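NADH dehydrogenase, putative (Plasmodium falciparum, PDB 5JWC) probably oxidises NADH through its bound FAD and passes the electrons to ubiquinone, as a type II NADH dehydrogenase. Local coordinates at residues A[348-358]-A[379-387]. Numbering follows the deposited sequence.
Sequences PKLLHEHTNEI and LTKTFPQLS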
loop_
_atom_site.group_PDB
_atom_site.type_symbol
_atom_site.label_atom_id
_atom_site.label_comp_id
_atom_site.label_asym_id
_atom_site.label_seq_id
_atom_site.Cartn_x
_atom_site.Cartn_y
_atom_site.Cartn_z
ATOM N N PRO A 348 -22.979 4.344 -36.714
ATOM C CA PRO A 348 -23.595 5.632 -37.024
ATOM C C PRO A 348 -24.752 5.498 -38.000
ATOM O O PRO A 348 -24.889 4.461 -38.649
ATOM C CB PRO A 348 -22.459 6.425 -37.662
ATOM C CG PRO A 348 -21.610 5.371 -38.285
ATOM C CD PRO A 348 -21.660 4.196 -37.353
ATOM N N LYS A 349 -25.566 6.547 -38.065
ATOM C CA LYS A 349 -26.607 6.675 -39.068
ATOM C C LYS A 349 -25.982 6.488 -40.450
ATOM O O LYS A 349 -24.958 7.094 -40.753
ATOM C CB LYS A 349 -27.284 8.041 -38.958
ATOM C CG LYS A 349 -28.407 8.257 -39.966
ATOM C CD LYS A 349 -28.854 9.706 -39.969
ATOM C CE LYS A 349 -29.593 10.056 -38.690
ATOM N NZ LYS A 349 -29.991 11.488 -38.668
ATOM N N LEU A 350 -26.613 5.662 -41.282
ATOM C CA LEU A 350 -26.049 5.274 -42.571
ATOM C C LEU A 350 -26.268 6.333 -43.646
ATOM O O LEU A 350 -27.398 6.731 -43.933
ATOM C CB LEU A 350 -26.644 3.939 -43.015
ATOM C CG LEU A 350 -26.322 2.758 -42.099
ATOM C CD1 LEU A 350 -27.266 1.582 -42.339
ATOM C CD2 LEU A 350 -24.870 2.317 -42.295
ATOM N N LEU A 351 -25.164 6.772 -44.239
ATOM C CA LEU A 351 -25.175 7.710 -45.354
ATOM C C LEU A 351 -26.085 7.193 -46.462
ATOM O O LEU A 351 -26.906 7.933 -47.012
ATOM C CB LEU A 351 -23.762 7.888 -45.902
ATOM C CG LEU A 351 -22.804 8.748 -45.086
ATOM C CD1 LEU A 351 -21.403 8.635 -45.634
ATOM C CD2 LEU A 351 -23.255 10.187 -45.094
ATOM N N HIS A 352 -25.925 5.915 -46.793
ATOM C CA HIS A 352 -26.594 5.396 -47.976
ATOM C C HIS A 352 -28.110 5.257 -47.782
ATOM O O HIS A 352 -28.842 5.135 -48.759
ATOM C CB HIS A 352 -25.961 4.073 -48.438
ATOM C CG HIS A 352 -26.332 2.863 -47.635
ATOM N ND1 HIS A 352 -25.598 2.439 -46.547
ATOM C CD2 HIS A 352 -27.286 1.922 -47.830
ATOM C CE1 HIS A 352 -26.122 1.314 -46.073
ATOM N NE2 HIS A 352 -27.146 0.986 -46.839
ATOM N N GLU A 353 -28.582 5.318 -46.537
ATOM C CA GLU A 353 -30.021 5.347 -46.287
ATOM C C GLU A 353 -30.569 6.755 -46.371
ATOM O O GLU A 353 -31.761 6.960 -46.164
ATOM C CB GLU A 353 -30.359 4.752 -44.921
ATOM C CG GLU A 353 -30.117 3.267 -44.831
ATOM C CD GLU A 353 -30.483 2.701 -43.470
ATOM O OE1 GLU A 353 -30.651 3.496 -42.510
ATOM O OE2 GLU A 353 -30.608 1.461 -43.367
ATOM N N HIS A 354 -29.712 7.721 -46.696
ATOM C CA HIS A 354 -30.147 9.107 -46.850
ATOM C C HIS A 354 -29.584 9.729 -48.130
ATOM O O HIS A 354 -29.330 10.931 -48.197
ATOM C CB HIS A 354 -29.744 9.934 -45.618
ATOM C CG HIS A 354 -30.365 9.448 -44.345
ATOM N ND1 HIS A 354 -29.905 8.340 -43.663
ATOM C CD2 HIS A 354 -31.447 9.888 -43.656
ATOM C CE1 HIS A 354 -30.661 8.131 -42.600
ATOM N NE2 HIS A 354 -31.603 9.054 -42.572
ATOM N N THR A 355 -29.401 8.891 -49.145
ATOM C CA THR A 355 -28.774 9.304 -50.396
ATOM C C THR A 355 -29.437 10.541 -51.019
ATOM O O THR A 355 -28.771 11.549 -51.274
ATOM C CB THR A 355 -28.787 8.146 -51.411
ATOM O OG1 THR A 355 -28.325 6.941 -50.774
ATOM C CG2 THR A 355 -27.892 8.464 -52.609
ATOM N N ASN A 356 -30.750 10.484 -51.229
ATOM C CA ASN A 356 -31.456 11.603 -51.851
ATOM C C ASN A 356 -31.352 12.900 -51.079
ATOM O O ASN A 356 -31.201 13.974 -51.673
ATOM C CB ASN A 356 -32.922 11.254 -52.064
ATOM C CG ASN A 356 -33.093 10.066 -52.983
ATOM O OD1 ASN A 356 -32.372 9.929 -53.976
ATOM N ND2 ASN A 356 -34.046 9.197 -52.659
ATOM N N GLU A 357 -31.422 12.810 -49.757
ATOM C CA GLU A 357 -31.277 14.007 -48.932
ATOM C C GLU A 357 -29.910 14.639 -49.122
ATOM O O GLU A 357 -29.777 15.860 -49.210
ATOM C CB GLU A 357 -31.496 13.670 -47.462
ATOM C CG GLU A 357 -32.905 13.235 -47.162
ATOM C CD GLU A 357 -33.048 12.670 -45.769
ATOM O OE1 GLU A 357 -32.693 13.380 -44.800
ATOM O OE2 GLU A 357 -33.513 11.514 -45.646
ATOM N N ILE A 358 -28.882 13.798 -49.164
ATOM C CA ILE A 358 -27.522 14.293 -49.325
ATOM C C ILE A 358 -27.332 14.904 -50.711
ATOM O O ILE A 358 -26.707 15.950 -50.855
ATOM C CB ILE A 358 -26.496 13.179 -49.063
ATOM C CG1 ILE A 358 -26.518 12.824 -47.573
ATOM C CG2 ILE A 358 -25.098 13.631 -49.452
ATOM C CD1 ILE A 358 -25.816 11.557 -47.245
ATOM N N LEU A 379 -22.096 18.124 -42.967
ATOM C CA LEU A 379 -22.687 16.797 -42.911
ATOM C C LEU A 379 -22.020 15.943 -41.837
ATOM O O LEU A 379 -22.597 14.972 -41.349
ATOM C CB LEU A 379 -22.565 16.116 -44.276
ATOM C CG LEU A 379 -23.518 16.598 -45.377
ATOM C CD1 LEU A 379 -23.139 15.977 -46.717
ATOM C CD2 LEU A 379 -24.960 16.269 -45.009
ATOM N N THR A 380 -20.814 16.329 -41.443
ATOM C CA THR A 380 -20.100 15.592 -40.406
ATOM C C THR A 380 -20.787 15.755 -39.040
ATOM O O THR A 380 -20.676 14.891 -38.177
ATOM C CB THR A 380 -18.620 16.040 -40.354
ATOM O OG1 THR A 380 -17.817 15.052 -39.705
ATOM C CG2 THR A 380 -18.469 17.346 -39.634
ATOM N N LYS A 381 -21.556 16.829 -38.869
ATOM C CA LYS A 381 -22.342 17.005 -37.645
ATOM C C LYS A 381 -23.403 15.915 -37.519
ATOM O O LYS A 381 -23.823 15.575 -36.416
ATOM C CB LYS A 381 -22.967 18.411 -37.588
ATOM C CG LYS A 381 -21.912 19.508 -37.354
ATOM C CD LYS A 381 -22.473 20.924 -37.505
ATOM C CE LYS A 381 -22.888 21.233 -38.934
ATOM N NZ LYS A 381 -23.201 22.676 -39.158
ATOM N N THR A 382 -23.802 15.339 -38.649
ATOM C CA THR A 382 -24.740 14.226 -38.664
ATOM C C THR A 382 -24.059 12.877 -38.874
ATOM O O THR A 382 -24.432 11.877 -38.257
ATOM C CB THR A 382 -25.804 14.404 -39.779
ATOM O OG1 THR A 382 -26.559 15.599 -39.547
ATOM C CG2 THR A 382 -26.730 13.226 -39.811
ATOM N N PHE A 383 -23.071 12.836 -39.762
ATOM C CA PHE A 383 -22.449 11.565 -40.129
ATOM C C PHE A 383 -20.948 11.594 -39.806
ATOM O O PHE A 383 -20.173 12.173 -40.560
ATOM C CB PHE A 383 -22.639 11.272 -41.626
ATOM C CG PHE A 383 -24.072 11.280 -42.096
ATOM C CD1 PHE A 383 -24.857 10.138 -42.004
ATOM C CD2 PHE A 383 -24.614 12.416 -42.683
ATOM C CE1 PHE A 383 -26.169 10.141 -42.471
ATOM C CE2 PHE A 383 -25.930 12.428 -43.144
ATOM C CZ PHE A 383 -26.704 11.291 -43.032
ATOM N N PRO A 384 -20.532 10.977 -38.684
ATOM C CA PRO A 384 -19.101 11.085 -38.344
ATOM C C PRO A 384 -18.197 10.386 -39.369
ATOM O O PRO A 384 -17.019 10.727 -39.488
ATOM C CB PRO A 384 -19.010 10.398 -36.971
ATOM C CG PRO A 384 -20.155 9.442 -36.951
ATOM C CD PRO A 384 -21.273 10.147 -37.717
ATOM N N GLN A 385 -18.742 9.422 -40.105
ATOM C CA GLN A 385 -17.945 8.680 -41.071
ATOM C C GLN A 385 -17.495 9.546 -42.274
ATOM O O GLN A 385 -16.632 9.137 -43.035
ATOM C CB GLN A 385 -18.694 7.418 -41.539
ATOM C CG GLN A 385 -20.008 7.643 -42.257
ATOM C CD GLN A 385 -21.193 7.725 -41.311
ATOM O OE1 GLN A 385 -21.176 8.482 -40.340
ATOM N NE2 GLN A 385 -22.238 6.959 -41.605
ATOM N N LEU A 386 -18.045 10.748 -42.413
ATOM C CA LEU A 386 -17.613 11.682 -43.458
ATOM C C LEU A 386 -16.437 12.525 -43.040
ATOM O O LEU A 386 -15.918 13.318 -43.837
ATOM C CB LEU A 386 -18.760 12.627 -43.865
ATOM C CG LEU A 386 -19.878 12.017 -44.691
ATOM C CD1 LEU A 386 -20.979 13.048 -44.935
ATOM C CD2 LEU A 386 -19.316 11.530 -46.008
ATOM N N SER A 387 -16.049 12.400 -41.775
ATOM C CA SER A 387 -14.925 13.158 -41.256
ATOM C C SER A 387 -13.661 12.867 -42.059
ATOM O O SER A 387 -13.427 11.726 -42.480
ATOM C CB SER A 387 -14.691 12.823 -39.779
ATOM O OG SER A 387 -13.534 13.472 -39.285
#
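Leu-379 and Ile-358 meet in a small buried hydrophobic cluster of the helical insertion domain of PfNDH2, where the chain entering helix 355-361 packs against the chain leaving helix 376-380. Leu-379 CD1 lies 4.1 Å from Ile-358 CG2, and the Leu-379 side chain also touches Leu-372 of helix 369-374. Thr-382 turns CG2 to the Lys-349 chain, while the same methyl lies against one face of its neighbour Phe-383. That ring is the centre of the contact. On its opposite face Leu-351 sets CD2 over the ring, 3.5 Å from the centroid and 20° off the normal, a close CH-pi contact. Lys-349 O comes to the ring edge, near its plane, 3.3 Å from Phe-383 CD1. With CG anti to the backbone N, Lys-349 runs its chain past the rim and brings CD near Phe-383 CE1. The edge of the ring at CZ is turned toward the face of His-354 in an offset edge-to-face pair, planes at 61°; that imidazole is held by ND1 bonding to Leu-350 O. Pro-384 CG rests on Pro-348 CB. Gln-385, bent at chi2, carries its amide back to make the one hydrogen bond between the segments, NE2 to Lys-349 O, 2.9 Å long with an N-H...O angle of 153° and the acceptor close to the amide plane; Asp-414 OD1 of helix 403-416 takes a second bond from NE2. Leu-386 and Leu-351 both lean on Ile-413, and between them Leu-386 CD2 comes to 3.6 Å from Leu-351 CD1.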